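Local coordinates for putative glycoside hydrolase (Bacteroides ovatus, PDB 4ONZ), which is of unproven function but is named a putative glycoside hydrolase and belongs to a family with the five-bladed beta-propeller fold, at residues S89-G92 with I93-K96; Q235-G239 with H240-L244; E312-G315 with Q316-D319; C350-V353 with K354-K357. All blocks are in the same frame, centred on the assembly; numbering follows the deposited sequence. Where two conformers were deposited one is given.

Contact 1: residues S89-G92 with I93-K96; sequences SKDG and IEMK
D91 OD1 takes two backbone N-H groups, of the residues two and three places on, I93 and E94. The bond from E94 N, 3.0 Å to D91 OD1, comes in on the syn lone pair, the side of the other carboxylate oxygen. I93 N reaches D91 OD1 differently, from well above the carboxylate plane, yet still with a fairly straight N-H (158°). Having CG set between the backbone N and the carbonyl carbon (chi1 59°) turns the D91 carboxylate forward over the next two peptide N-H groups.

The S89 hydroxyl bridges the two halves. S89 OG donates to E94 O at 2.6 Å, and accepts from G92 N at 2.7 Å. It is swung to the side opposite the backbone N, chi1 -180°. The M95 side chain, a selenomethionine bent at chi2 and chi3, curls back toward S89-G92, its CE methyl 3.3 Å from G92 O and 3.8 Å from S89 CB.

Further out, Y337 OH hydrogen-bonds to G92 O, while I93 rests on P21 and V24 and M95 on I28. At the backbone angles of G92 a CB would be jammed against the carbonyl oxygen of D91, which calls for glycine. The whole is an ST motif, S89 OG with G92 N, within the connection between antiparallel strands 82-89 and 96-97 of a four-stranded propeller blade.

Contact 2: residues Q235-G239 with H240-L244; sequences QPRKG and HFDSL
R237 and H240 stand at the two ends of a type II beta turn, in the connection leading into strand 245-255. Their flat groups stack: the guanidinium lies over one face of the imidazole, centres 4.0 Å apart and planes only 14° from parallel, with H240 CD2 above the middle of the guanidinium.

The charged pairing is made at the guanidinium edge. R237 NE and NH2 both donate to D242 OD1, at 3.0 and 3.1 Å, close to the guanidinium plane, but the carboxylate is turned almost perpendicular to it (87°). NE meets the syn lone pair of OD1, whereas NH2 comes in tilted from the carboxylate plane. D242 OD2 hydrogen-bonds Y263 OH and salt-bridges R299 NH2, and R237 NH2 also donates to L300 O, so the ion pair is tied to strand 258-266 and the end of strand 296-299.

Among backbone bonds, R237 N donates to D242 O at 2.9 Å, while the turn's own H240 N to R237 O bond is weak. P236 packs its ring carbons against the carbonyls of S243 and L244. At the end of the loop, S243 OG donates to H240 O over 2.8 Å, nearly in line with that C=O.

Contact 3: residues E312-G315 with Q316-D319; sequences EKSG and QYKD
S314 and Y317 hold the two ends of this exposed turn together. The main bond runs from S314 N to Y317 O, 3.1 Å with a well-directed N-H (161°), although the donor sits above the carbonyl plane instead of on a lone pair. The return bond, Y317 N to S314 O, is weak.

Y317 N has a second, also weak, acceptor in S314 OG at 3.3 Å, and Q316 N makes another weak bond to that same oxygen. The hydroxyl therefore faces two successive N-H groups in the second half of the turn. Its first torsion, chi1 76°, places OG between the backbone N and the carbonyl carbon and folds it forward over them. The same oxygen lies at the edge of the Y317 ring, 4.1 Å from CD2. S314 O also receives a CA-H...O contact from K318 CA.

The lysines run their aliphatic parts past carbonyl groups. K313 lies alongside the returning chain, its CD 3.4 Å from K318 O, and its NZ makes a weak hydrogen bond to A309 O. K318, bent at chi2 and again at its end, brings CE to 3.3 Å from G315 O.

Before the turn, the E312 carboxylate is fully engaged: OE1 accepts from the backbone N of E308 and A309, while OE2 pairs with R20 and Y338 OH. The side chain of Y317 lies about 5 Å from a bound unknown ligand. Overall this is a type I beta turn that begins on a serine, in the connection from strand 296-299 to strand 322-330, consistent with a link between blades of a beta-propeller.

Contact 4: residues C350-V353 with K354-K357; sequences CDDV and KKLK
V353 and L356 meet in a local contact at the C-terminal end of the chain, where a short 3-10 turn, 354-356, follows strand 344-350 of the beta-propeller. The turn is closed by L356 N donating to V353 O at 3.0 Å. That carbonyl also takes K357 NZ, 2.8 Å away from V353 O, and the two donors reach it from opposite faces of the carbonyl plane, neither of them on a lone pair. Two bends in its chain, at chi2 and chi3, bring the K357 ammonium back over the carbonyl, where it also lies against V353 CG2.

The apolar side chains meet more loosely, V353 CB and L356 CD1 4.2 Å apart, and both lean on L334 and Y329 of strands 333-340 and 322-330. L356 and K357 also touch L186, so the turn packs on those two strands on one hand and on strand 180-187 of the large mixed sheet on the other. A further tie comes from K256, whose NZ donates to K357 O.

On the other side of the turn, D352 and K355 cross at about a right angle. D352 CG is anti to the backbone N (chi1 -179°), which extends the carboxylate toward K355, but the ion pair is long, 3.7 Å between D352 OD2 and K355 NZ. Two waters supplement it. The first receives a hydrogen bond from K355 NZ and donates to D352 O. The second donates to D352 OD1 at 2.8 Å and accepts from both K355 N, also at 2.8 Å, and K355 NZ.

In the fold
All four contacts are local turns lying about 19 to 21 Å from the centre of a single propeller chain, and they come in series along it without touching one another. Contacts 1 and 2 are the farthest apart, centres about 35 Å, on opposite sides of the chain's centre. Contact 1 joins two strands of the four-stranded antiparallel sheet of strands 50-59, 62-70, 82-89 and 96-97, whereas contact 2 leads into strand 245-255 of the large mixed sheet. Contacts 3 and 4 flank strands 322-330, 333-340 and 344-350, before and after them, with centres about 32 Å apart. Contact 1 approaches contact 4 most closely, nearest atoms about 10 Å. The turns thus mark connections between successive strands, and finally the chain's end.

Contact 1: residues S89-G92 with I93-K96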
ATOM      1  N   SER A  89       7.710  10.238 -12.754  1.00 26.30           N
ATOM      2  CA  SER A  89       7.594  11.652 -12.426  1.00 28.31           C
ATOM      3  C   SER A  89       8.891  12.303 -11.963  1.00 31.77           C
ATOM      4  O   SER A  89       9.569  11.801 -11.072  1.00 29.50           O
ATOM      5  CB  SER A  89       6.550  11.817 -11.320  1.00 27.68           C
ATOM      6  OG  SER A  89       6.392  13.182 -10.966  1.00 29.67           O
ATOM      7  N   LYS A  90       9.193  13.459 -12.548  1.00 36.04           N
ATOM      8  CA  LYS A  90      10.390  14.224 -12.216  1.00 39.46           C
ATOM      9  C   LYS A  90      10.265  14.913 -10.862  1.00 37.31           C
ATOM     10  O   LYS A  90      11.213  14.932 -10.075  1.00 37.24           O
ATOM     11  CB  LYS A  90      10.608  15.317 -13.267  1.00 46.12           C
ATOM     12  CG  LYS A  90      10.734  14.825 -14.700  1.00 55.95           C
ATOM     13  CD  LYS A  90      10.692  15.991 -15.678  1.00 63.38           C
ATOM     14  CE  LYS A  90      10.711  15.513 -17.122  1.00 68.23           C
ATOM     15  NZ  LYS A  90      10.564  16.640 -18.085  1.00 72.64           N
ATOM     16  N   ASP A  91       9.077  15.466 -10.614  1.00 34.05           N
ATOM     17  CA  ASP A  91       8.782  16.288  -9.435  1.00 34.84           C
ATOM     18  C   ASP A  91       7.735  15.719  -8.459  1.00 31.45           C
ATOM     19  O   ASP A  91       7.439  16.345  -7.439  1.00 29.84           O
ATOM     20  CB  ASP A  91       8.323  17.683  -9.913  1.00 35.22           C
ATOM     21  CG  ASP A  91       7.067  17.636 -10.821  1.00 36.01           C
ATOM     22  OD1 ASP A  91       6.519  16.539 -11.070  1.00 31.18           O
ATOM     23  OD2 ASP A  91       6.621  18.715 -11.284  1.00 37.51           O
ATOM     24  N   GLY A  92       7.176  14.552  -8.774  1.00 27.89           N
ATOM     25  CA  GLY A  92       6.163  13.924  -7.925  1.00 27.42           C
ATOM     26  C   GLY A  92       4.742  14.336  -8.267  1.00 27.08           C
ATOM     27  O   GLY A  92       3.795  13.813  -7.673  1.00 26.74           O
ATOM     28  N   ILE A  93       4.600  15.239  -9.245  1.00 26.45           N
ATOM     29  CA  ILE A  93       3.308  15.806  -9.652  1.00 29.24           C
ATOM     30  C   ILE A  93       2.941  15.403 -11.081  1.00 30.96           C
ATOM     31  O   ILE A  93       1.894  14.806 -11.306  1.00 31.12           O
ATOM     32  CB  ILE A  93       3.343  17.350  -9.552  1.00 31.57           C
ATOM     33  CG1 ILE A  93       3.856  17.786  -8.177  1.00 34.60           C
ATOM     34  CG2 ILE A  93       1.973  17.947  -9.840  1.00 33.21           C
ATOM     35  CD1 ILE A  93       3.055  17.260  -7.007  1.00 34.64           C
ATOM     36  N   GLU A  94       3.789  15.764 -12.042  1.00 32.78           N
ATOM     37  CA  GLU A  94       3.545  15.402 -13.435  0.50 34.42           C
ATOM     38  C   GLU A  94       3.866  13.917 -13.626  1.00 34.42           C
ATOM     39  O   GLU A  94       4.860  13.417 -13.115  1.00 36.77           O
ATOM     40  CB  GLU A  94       4.360  16.280 -14.384  0.50 37.69           C
ATOM     41  CG  GLU A  94       4.047  17.764 -14.254  0.50 39.17           C
ATOM     42  CD  GLU A  94       2.576  18.079 -14.473  0.50 40.30           C
ATOM     43  OE1 GLU A  94       1.934  17.414 -15.311  0.50 40.40           O
ATOM     44  OE2 GLU A  94       2.067  19.012 -13.817  0.50 40.66           O
HETATM   45  N   MSE A  95       2.990  13.216 -14.345  1.00 30.77           N
HETATM   46  CA  MSE A  95       3.131  11.779 -14.555  1.00 30.07           C
HETATM   47  C   MSE A  95       3.227  11.409 -16.011  1.00 31.21           C
HETATM   48  O   MSE A  95       2.433  11.871 -16.826  1.00 35.34           O
HETATM   49  CB  MSE A  95       1.891  11.085 -13.997  1.00 27.79           C
HETATM   50  CG  MSE A  95       1.654  11.298 -12.500  1.00 24.99           C
HETATM   51 SE   MSE A  95       2.909  10.250 -11.416  0.75 21.53          SE
HETATM   52  CE  MSE A  95       3.079  11.442  -9.872  1.00 23.05           C
ATOM     53  N   LYS A  96       4.216  10.583 -16.347  1.00 28.60           N
ATOM     54  CA  LYS A  96       4.383  10.051 -17.699  1.00 30.65           C
ATOM     55  C   LYS A  96       4.039   8.569 -17.572  1.00 30.09           C
ATOM     56  O   LYS A  96       4.756   7.821 -16.901  1.00 28.81           O
ATOM     57  CB  LYS A  96       5.818  10.260 -18.180  1.00 34.22           C
ATOM     58  CG  LYS A  96       6.126   9.731 -19.575  1.00 44.78           C
ATOM     59  CD  LYS A  96       7.585   9.996 -19.934  1.00 52.78           C
ATOM     60  CE  LYS A  96       8.017   9.258 -21.192  1.00 58.80           C
ATOM     61  NZ  LYS A  96       7.175   9.590 -22.374  1.00 63.84           N
TER

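Contact 2: residues Q235-G239 with H240-L244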
ATOM      1  N   GLN A 235      -6.318  -3.579  16.382  1.00 21.10           N
ATOM      2  CA  GLN A 235      -7.558  -3.944  15.728  1.00 20.73           C
ATOM      3  C   GLN A 235      -8.518  -2.762  15.812  1.00 19.82           C
ATOM      4  O   GLN A 235      -8.198  -1.741  16.427  1.00 20.57           O
ATOM      5  CB  GLN A 235      -8.131  -5.239  16.316  1.00 24.19           C
ATOM      6  CG  GLN A 235      -8.291  -5.249  17.819  1.00 27.80           C
ATOM      7  CD  GLN A 235      -8.429  -6.662  18.346  1.00 33.08           C
ATOM      8  OE1 GLN A 235      -7.505  -7.191  18.951  1.00 33.84           O
ATOM      9  NE2 GLN A 235      -9.557  -7.301  18.062  1.00 34.25           N
ATOM     10  N   PRO A 236      -9.675  -2.871  15.156  1.00 18.81           N
ATOM     11  CA  PRO A 236     -10.620  -1.756  15.138  1.00 19.02           C
ATOM     12  C   PRO A 236     -11.180  -1.355  16.494  1.00 21.64           C
ATOM     13  O   PRO A 236     -11.290  -2.186  17.399  1.00 21.70           O
ATOM     14  CB  PRO A 236     -11.722  -2.256  14.207  1.00 17.81           C
ATOM     15  CG  PRO A 236     -11.014  -3.190  13.292  1.00 17.97           C
ATOM     16  CD  PRO A 236     -10.028  -3.894  14.156  1.00 18.16           C
ATOM     17  N   ARG A 237     -11.541  -0.076  16.596  1.00 23.03           N
ATOM     18  CA  ARG A 237     -12.023   0.531  17.817  1.00 24.08           C
ATOM     19  C   ARG A 237     -13.334   1.260  17.606  1.00 24.64           C
ATOM     20  O   ARG A 237     -13.414   2.157  16.763  1.00 22.07           O
ATOM     21  CB  ARG A 237     -11.033   1.599  18.275  1.00 25.23           C
ATOM     22  CG  ARG A 237      -9.622   1.134  18.514  1.00 26.77           C
ATOM     23  CD  ARG A 237      -8.734   2.307  18.913  1.00 27.41           C
ATOM     24  NE  ARG A 237      -8.457   3.234  17.813  1.00 25.57           N
ATOM     25  CZ  ARG A 237      -7.673   4.308  17.916  1.00 23.81           C
ATOM     26  NH1 ARG A 237      -7.098   4.610  19.073  1.00 25.11           N
ATOM     27  NH2 ARG A 237      -7.464   5.094  16.867  1.00 21.51           N
ATOM     28  N   LYS A 238     -14.345   0.924  18.400  1.00 26.42           N
ATOM     29  CA  LYS A 238     -15.608   1.640  18.321  1.00 26.34           C
ATOM     30  C   LYS A 238     -15.359   3.105  18.715  1.00 25.70           C
ATOM     31  O   LYS A 238     -14.453   3.405  19.494  1.00 24.53           O
ATOM     32  CB  LYS A 238     -16.676   0.984  19.213  1.00 30.90           C
ATOM     33  CG  LYS A 238     -16.337   0.942  20.698  1.00 31.91           C
ATOM     34  CD  LYS A 238     -17.387   0.181  21.495  1.00 36.17           C
ATOM     35  CE  LYS A 238     -17.002   0.112  22.971  1.00 38.14           C
ATOM     36  NZ  LYS A 238     -17.971  -0.677  23.778  1.00 40.40           N
ATOM     37  N   GLY A 239     -16.136   4.016  18.138  1.00 24.71           N
ATOM     38  CA  GLY A 239     -16.017   5.435  18.450  1.00 25.51           C
ATOM     39  C   GLY A 239     -14.886   6.172  17.743  1.00 24.02           C
ATOM     40  O   GLY A 239     -14.787   7.398  17.859  1.00 23.94           O
ATOM     41  N   HIS A 240     -14.035   5.449  17.013  1.00 23.01           N
ATOM     42  CA  HIS A 240     -12.906   6.058  16.293  1.00 21.36           C
ATOM     43  C   HIS A 240     -13.035   5.849  14.790  1.00 20.20           C
ATOM     44  O   HIS A 240     -13.830   5.028  14.332  1.00 19.40           O
ATOM     45  CB  HIS A 240     -11.569   5.474  16.763  1.00 23.24           C
ATOM     46  CG  HIS A 240     -11.193   5.860  18.156  1.00 26.95           C
ATOM     47  ND1 HIS A 240     -11.684   5.208  19.267  1.00 30.14           N
ATOM     48  CD2 HIS A 240     -10.369   6.827  18.620  1.00 28.20           C
ATOM     49  CE1 HIS A 240     -11.187   5.768  20.357  1.00 33.15           C
ATOM     50  NE2 HIS A 240     -10.383   6.750  19.989  1.00 31.77           N
ATOM     51  N   PHE A 241     -12.225   6.585  14.037  1.00 19.28           N
ATOM     52  CA  PHE A 241     -12.213   6.507  12.571  1.00 19.24           C
ATOM     53  C   PHE A 241     -11.865   5.099  12.076  1.00 18.86           C
ATOM     54  O   PHE A 241     -12.272   4.718  10.978  1.00 17.42           O
ATOM     55  CB  PHE A 241     -11.206   7.515  11.968  1.00 18.90           C
ATOM     56  CG  PHE A 241      -9.769   7.095  12.114  1.00 19.48           C
ATOM     57  CD1 PHE A 241      -9.085   7.313  13.295  1.00 20.62           C
ATOM     58  CD2 PHE A 241      -9.105   6.467  11.067  1.00 18.70           C
ATOM     59  CE1 PHE A 241      -7.765   6.924  13.437  1.00 20.20           C
ATOM     60  CE2 PHE A 241      -7.796   6.053  11.202  1.00 18.72           C
ATOM     61  CZ  PHE A 241      -7.118   6.288  12.392  1.00 19.61           C
ATOM     62  N   ASP A 242     -11.081   4.357  12.866  1.00 18.13           N
ATOM     63  CA  ASP A 242     -10.671   3.003  12.515  1.00 18.50           C
ATOM     64  C   ASP A 242     -11.553   2.009  13.258  1.00 18.91           C
ATOM     65  O   ASP A 242     -11.079   1.134  13.993  1.00 17.59           O
ATOM     66  CB  ASP A 242      -9.158   2.778  12.754  1.00 19.67           C
ATOM     67  CG  ASP A 242      -8.719   2.999  14.193  1.00 22.16           C
ATOM     68  OD1 ASP A 242      -9.445   3.627  14.995  1.00 24.90           O
ATOM     69  OD2 ASP A 242      -7.604   2.544  14.524  1.00 22.07           O
ATOM     70  N   SER A 243     -12.847   2.139  13.002  1.00 18.07           N
ATOM     71  CA  SER A 243     -13.875   1.374  13.686  1.00 18.20           C
ATOM     72  C   SER A 243     -14.342   0.108  12.982  1.00 18.45           C
ATOM     73  O   SER A 243     -14.947  -0.745  13.622  1.00 19.38           O
ATOM     74  CB  SER A 243     -15.049   2.283  14.026  1.00 18.77           C
ATOM     75  OG  SER A 243     -15.344   3.177  12.971  1.00 19.24           O
ATOM     76  N   LEU A 244     -14.088  -0.014  11.680  1.00 18.67           N
ATOM     77  CA  LEU A 244     -14.392  -1.262  10.956  1.00 18.66           C
ATOM     78  C   LEU A 244     -13.132  -2.002  10.526  1.00 19.30           C
ATOM     79  O   LEU A 244     -13.102  -3.230  10.552  1.00 19.74           O
ATOM     80  CB  LEU A 244     -15.256  -1.019   9.731  1.00 19.28           C
ATOM     81  CG  LEU A 244     -16.687  -0.564   9.967  1.00 21.11           C
ATOM     82  CD1 LEU A 244     -17.321  -0.173   8.640  1.00 21.86           C
ATOM     83  CD2 LEU A 244     -17.511  -1.638  10.672  1.00 22.66           C
TER

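Contact 3: residues E312-G315 with Q316-D319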
ATOM      1  N   GLU A 312     -11.615  14.247  -3.802  1.00 24.74           N
ATOM      2  CA  GLU A 312     -11.659  13.057  -2.960  1.00 23.30           C
ATOM      3  C   GLU A 312     -13.092  12.560  -2.767  1.00 26.10           C
ATOM      4  O   GLU A 312     -13.302  11.565  -2.077  1.00 22.90           O
ATOM      5  CB  GLU A 312     -11.023  13.381  -1.610  1.00 22.52           C
ATOM      6  CG  GLU A 312      -9.558  13.784  -1.752  1.00 22.56           C
ATOM      7  CD  GLU A 312      -8.970  14.492  -0.547  1.00 22.85           C
ATOM      8  OE1 GLU A 312      -9.727  14.994   0.305  1.00 24.63           O
ATOM      9  OE2 GLU A 312      -7.728  14.587  -0.469  1.00 23.46           O
ATOM     10  N   LYS A 313     -14.046  13.249  -3.404  1.00 26.55           N
ATOM     11  CA  LYS A 313     -15.475  12.953  -3.292  0.50 28.50           C
ATOM     12  C   LYS A 313     -16.070  12.588  -4.648  1.00 30.67           C
ATOM     13  O   LYS A 313     -15.499  12.905  -5.689  1.00 28.58           O
ATOM     14  CB  LYS A 313     -16.215  14.181  -2.760  0.50 29.51           C
ATOM     15  CG  LYS A 313     -15.755  14.658  -1.395  0.50 31.14           C
ATOM     16  CD  LYS A 313     -16.427  15.968  -1.011  0.50 33.39           C
ATOM     17  CE  LYS A 313     -16.098  16.358   0.420  0.50 33.90           C
ATOM     18  NZ  LYS A 313     -14.628  16.419   0.640  0.50 34.72           N
ATOM     19  N   SER A 314     -17.229  11.932  -4.624  1.00 36.43           N
ATOM     20  CA  SER A 314     -17.938  11.542  -5.847  1.00 40.47           C
ATOM     21  C   SER A 314     -19.394  11.179  -5.521  1.00 43.62           C
ATOM     22  O   SER A 314     -19.839  11.315  -4.381  1.00 37.85           O
ATOM     23  CB  SER A 314     -17.260  10.339  -6.504  1.00 37.38           C
ATOM     24  OG  SER A 314     -17.569   9.145  -5.807  1.00 34.95           O
ATOM     25  N   GLY A 315     -20.127  10.707  -6.529  1.00 50.48           N
ATOM     26  CA  GLY A 315     -21.512  10.267  -6.339  1.00 48.49           C
ATOM     27  C   GLY A 315     -21.620   9.120  -5.345  1.00 45.75           C
ATOM     28  O   GLY A 315     -22.514   9.100  -4.500  1.00 50.53           O
ATOM     29  N   GLN A 316     -20.691   8.174  -5.438  1.00 40.85           N
ATOM     30  CA  GLN A 316     -20.665   7.013  -4.557  1.00 44.98           C
ATOM     31  C   GLN A 316     -20.127   7.349  -3.154  1.00 44.82           C
ATOM     32  O   GLN A 316     -20.511   6.706  -2.174  1.00 42.24           O
ATOM     33  CB  GLN A 316     -19.823   5.902  -5.204  1.00 54.41           C
ATOM     34  CG  GLN A 316     -19.781   4.575  -4.444  1.00 64.91           C
ATOM     35  CD  GLN A 316     -21.138   3.891  -4.323  1.00 76.43           C
ATOM     36  OE1 GLN A 316     -22.057   4.145  -5.108  1.00 79.87           O
ATOM     37  NE2 GLN A 316     -21.263   3.003  -3.343  1.00 77.39           N
ATOM     38  N   TYR A 317     -19.240   8.344  -3.067  1.00 40.44           N
ATOM     39  CA  TYR A 317     -18.639   8.770  -1.795  1.00 37.87           C
ATOM     40  C   TYR A 317     -18.797  10.276  -1.638  1.00 33.56           C
ATOM     41  O   TYR A 317     -17.830  11.050  -1.753  1.00 29.52           O
ATOM     42  CB  TYR A 317     -17.162   8.375  -1.749  1.00 39.77           C
ATOM     43  CG  TYR A 317     -16.961   6.887  -1.835  1.00 39.58           C
ATOM     44  CD1 TYR A 317     -16.996   6.099  -0.689  1.00 40.85           C
ATOM     45  CD2 TYR A 317     -16.752   6.260  -3.063  1.00 41.68           C
ATOM     46  CE1 TYR A 317     -16.826   4.730  -0.760  1.00 48.10           C
ATOM     47  CE2 TYR A 317     -16.578   4.890  -3.143  1.00 42.14           C
ATOM     48  CZ  TYR A 317     -16.616   4.131  -1.988  1.00 45.20           C
ATOM     49  OH  TYR A 317     -16.441   2.771  -2.052  1.00 52.43           O
ATOM     50  N   LYS A 318     -20.036  10.670  -1.365  1.00 31.66           N
ATOM     51  CA  LYS A 318     -20.434  12.071  -1.243  1.00 33.71           C
ATOM     52  C   LYS A 318     -19.542  12.892  -0.328  1.00 30.17           C
ATOM     53  O   LYS A 318     -19.183  14.020  -0.662  1.00 29.69           O
ATOM     54  CB  LYS A 318     -21.890  12.157  -0.759  1.00 40.44           C
ATOM     55  CG  LYS A 318     -22.919  11.628  -1.749  1.00 47.65           C
ATOM     56  CD  LYS A 318     -23.194  12.615  -2.873  1.00 52.87           C
ATOM     57  CE  LYS A 318     -24.072  12.003  -3.958  1.00 58.76           C
ATOM     58  NZ  LYS A 318     -25.311  11.362  -3.439  1.00 57.04           N
ATOM     59  N   ASP A 319     -19.194  12.330   0.826  1.00 27.13           N
ATOM     60  CA  ASP A 319     -18.341  13.021   1.792  1.00 28.71           C
ATOM     61  C   ASP A 319     -16.866  12.652   1.612  1.00 27.38           C
ATOM     62  O   ASP A 319     -16.006  13.140   2.341  1.00 27.29           O
ATOM     63  CB  ASP A 319     -18.803  12.714   3.216  1.00 32.30           C
ATOM     64  CG  ASP A 319     -20.265  13.100   3.462  1.00 39.02           C
ATOM     65  OD1 ASP A 319     -20.830  13.874   2.664  1.00 39.98           O
ATOM     66  OD2 ASP A 319     -20.847  12.634   4.466  1.00 45.27           O
TER

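Contact 4: residues C350-V353 with K354-K357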
ATOM      1  N   CYS A 350       4.986  16.523   2.437  1.00 23.13           N
ATOM      2  CA  CYS A 350       5.480  16.933   3.752  1.00 25.11           C
ATOM      3  C   CYS A 350       6.936  17.383   3.645  1.00 27.63           C
ATOM      4  O   CYS A 350       7.784  16.652   3.129  1.00 26.36           O
ATOM      5  CB  CYS A 350       5.378  15.770   4.729  1.00 26.63           C
ATOM      6  SG  CYS A 350       6.031  16.065   6.389  1.00 28.76           S
ATOM      7  N   ASP A 351       7.232  18.581   4.135  1.00 29.91           N
ATOM      8  CA  ASP A 351       8.603  19.094   4.073  1.00 32.16           C
ATOM      9  C   ASP A 351       9.364  18.989   5.401  1.00 32.95           C
ATOM     10  O   ASP A 351      10.480  19.490   5.510  1.00 35.28           O
ATOM     11  CB  ASP A 351       8.610  20.524   3.516  1.00 37.17           C
ATOM     12  CG  ASP A 351       7.773  21.472   4.330  1.00 37.35           C
ATOM     13  OD1 ASP A 351       7.585  21.223   5.538  1.00 43.57           O
ATOM     14  OD2 ASP A 351       7.303  22.476   3.758  1.00 45.27           O
ATOM     15  N   ASP A 352       8.768  18.332   6.400  1.00 33.79           N
ATOM     16  CA  ASP A 352       9.412  18.121   7.705  1.00 34.09           C
ATOM     17  C   ASP A 352       9.904  16.674   7.785  1.00 31.08           C
ATOM     18  O   ASP A 352       9.131  15.765   8.103  1.00 30.56           O
ATOM     19  CB  ASP A 352       8.433  18.426   8.847  1.00 38.94           C
ATOM     20  CG  ASP A 352       9.057  18.247  10.229  1.00 41.51           C
ATOM     21  OD1 ASP A 352      10.288  18.048  10.328  1.00 38.66           O
ATOM     22  OD2 ASP A 352       8.301  18.311  11.224  1.00 47.38           O
ATOM     23  N   VAL A 353      11.197  16.472   7.528  1.00 28.90           N
ATOM     24  CA  VAL A 353      11.786  15.123   7.466  1.00 29.43           C
ATOM     25  C   VAL A 353      12.897  14.803   8.472  1.00 29.05           C
ATOM     26  O   VAL A 353      13.472  13.705   8.436  1.00 27.51           O
ATOM     27  CB  VAL A 353      12.325  14.855   6.041  1.00 29.16           C
ATOM     28  CG1 VAL A 353      11.187  14.937   5.035  1.00 28.98           C
ATOM     29  CG2 VAL A 353      13.435  15.837   5.671  1.00 31.70           C
ATOM     30  N   LYS A 354      13.175  15.730   9.382  1.00 33.28           N
ATOM     31  CA  LYS A 354      14.248  15.550  10.363  1.00 34.65           C
ATOM     32  C   LYS A 354      14.105  14.263  11.168  1.00 33.11           C
ATOM     33  O   LYS A 354      15.094  13.570  11.413  1.00 31.91           O
ATOM     34  CB  LYS A 354      14.315  16.750  11.313  1.00 39.02           C
ATOM     35  CG  LYS A 354      15.441  16.656  12.328  1.00 43.63           C
ATOM     36  CD  LYS A 354      15.654  17.969  13.064  1.00 48.37           C
ATOM     37  CE  LYS A 354      16.900  17.901  13.931  1.00 49.78           C
ATOM     38  NZ  LYS A 354      17.208  19.217  14.553  1.00 55.88           N
ATOM     39  N   LYS A 355      12.874  13.929  11.558  1.00 33.66           N
ATOM     40  CA  LYS A 355      12.630  12.722  12.365  1.00 32.79           C
ATOM     41  C   LYS A 355      13.059  11.407  11.711  1.00 30.69           C
ATOM     42  O   LYS A 355      13.224  10.400  12.406  1.00 28.55           O
ATOM     43  CB  LYS A 355      11.168  12.638  12.816  1.00 33.98           C
ATOM     44  CG  LYS A 355      10.132  12.634  11.698  1.00 34.74           C
ATOM     45  CD  LYS A 355       8.722  12.441  12.247  1.00 34.90           C
ATOM     46  CE  LYS A 355       8.278  13.542  13.208  1.00 34.75           C
ATOM     47  NZ  LYS A 355       8.150  14.881  12.572  1.00 35.14           N
ATOM     48  N   LEU A 356      13.251  11.421  10.392  1.00 29.25           N
ATOM     49  CA  LEU A 356      13.683  10.226   9.660  1.00 31.09           C
ATOM     50  C   LEU A 356      15.175   9.892   9.815  1.00 33.15           C
ATOM     51  O   LEU A 356      15.581   8.768   9.519  1.00 32.41           O
ATOM     52  CB  LEU A 356      13.375  10.370   8.169  1.00 29.60           C
ATOM     53  CG  LEU A 356      11.941  10.701   7.765  1.00 30.75           C
ATOM     54  CD1 LEU A 356      11.841  10.721   6.249  1.00 30.44           C
ATOM     55  CD2 LEU A 356      10.951   9.705   8.355  1.00 29.27           C
ATOM     56  N   LYS A 357      15.994  10.860  10.228  1.00 39.28           N
ATOM     57  CA  LYS A 357      17.436  10.619  10.445  1.00 43.12           C
ATOM     58  C   LYS A 357      17.665   9.782  11.703  1.00 48.24           C
ATOM     59  O   LYS A 357      17.294  10.195  12.803  1.00 47.49           O
ATOM     60  CB  LYS A 357      18.221  11.935  10.533  1.00 47.20           C
ATOM     61  CG  LYS A 357      18.831  12.403   9.216  1.00 52.39           C
ATOM     62  CD  LYS A 357      17.834  12.497   8.071  1.00 53.60           C
ATOM     63  CE  LYS A 357      16.794  13.583   8.291  1.00 54.52           C
ATOM     64  NZ  LYS A 357      15.887  13.701   7.119  1.00 53.23           N
TER
HETATM   65  O   HOH W   1       7.137  15.257   9.939  1.00 31.48           O
HETATM   66  O   HOH W   2      10.972  15.912  11.936  1.00 32.56           O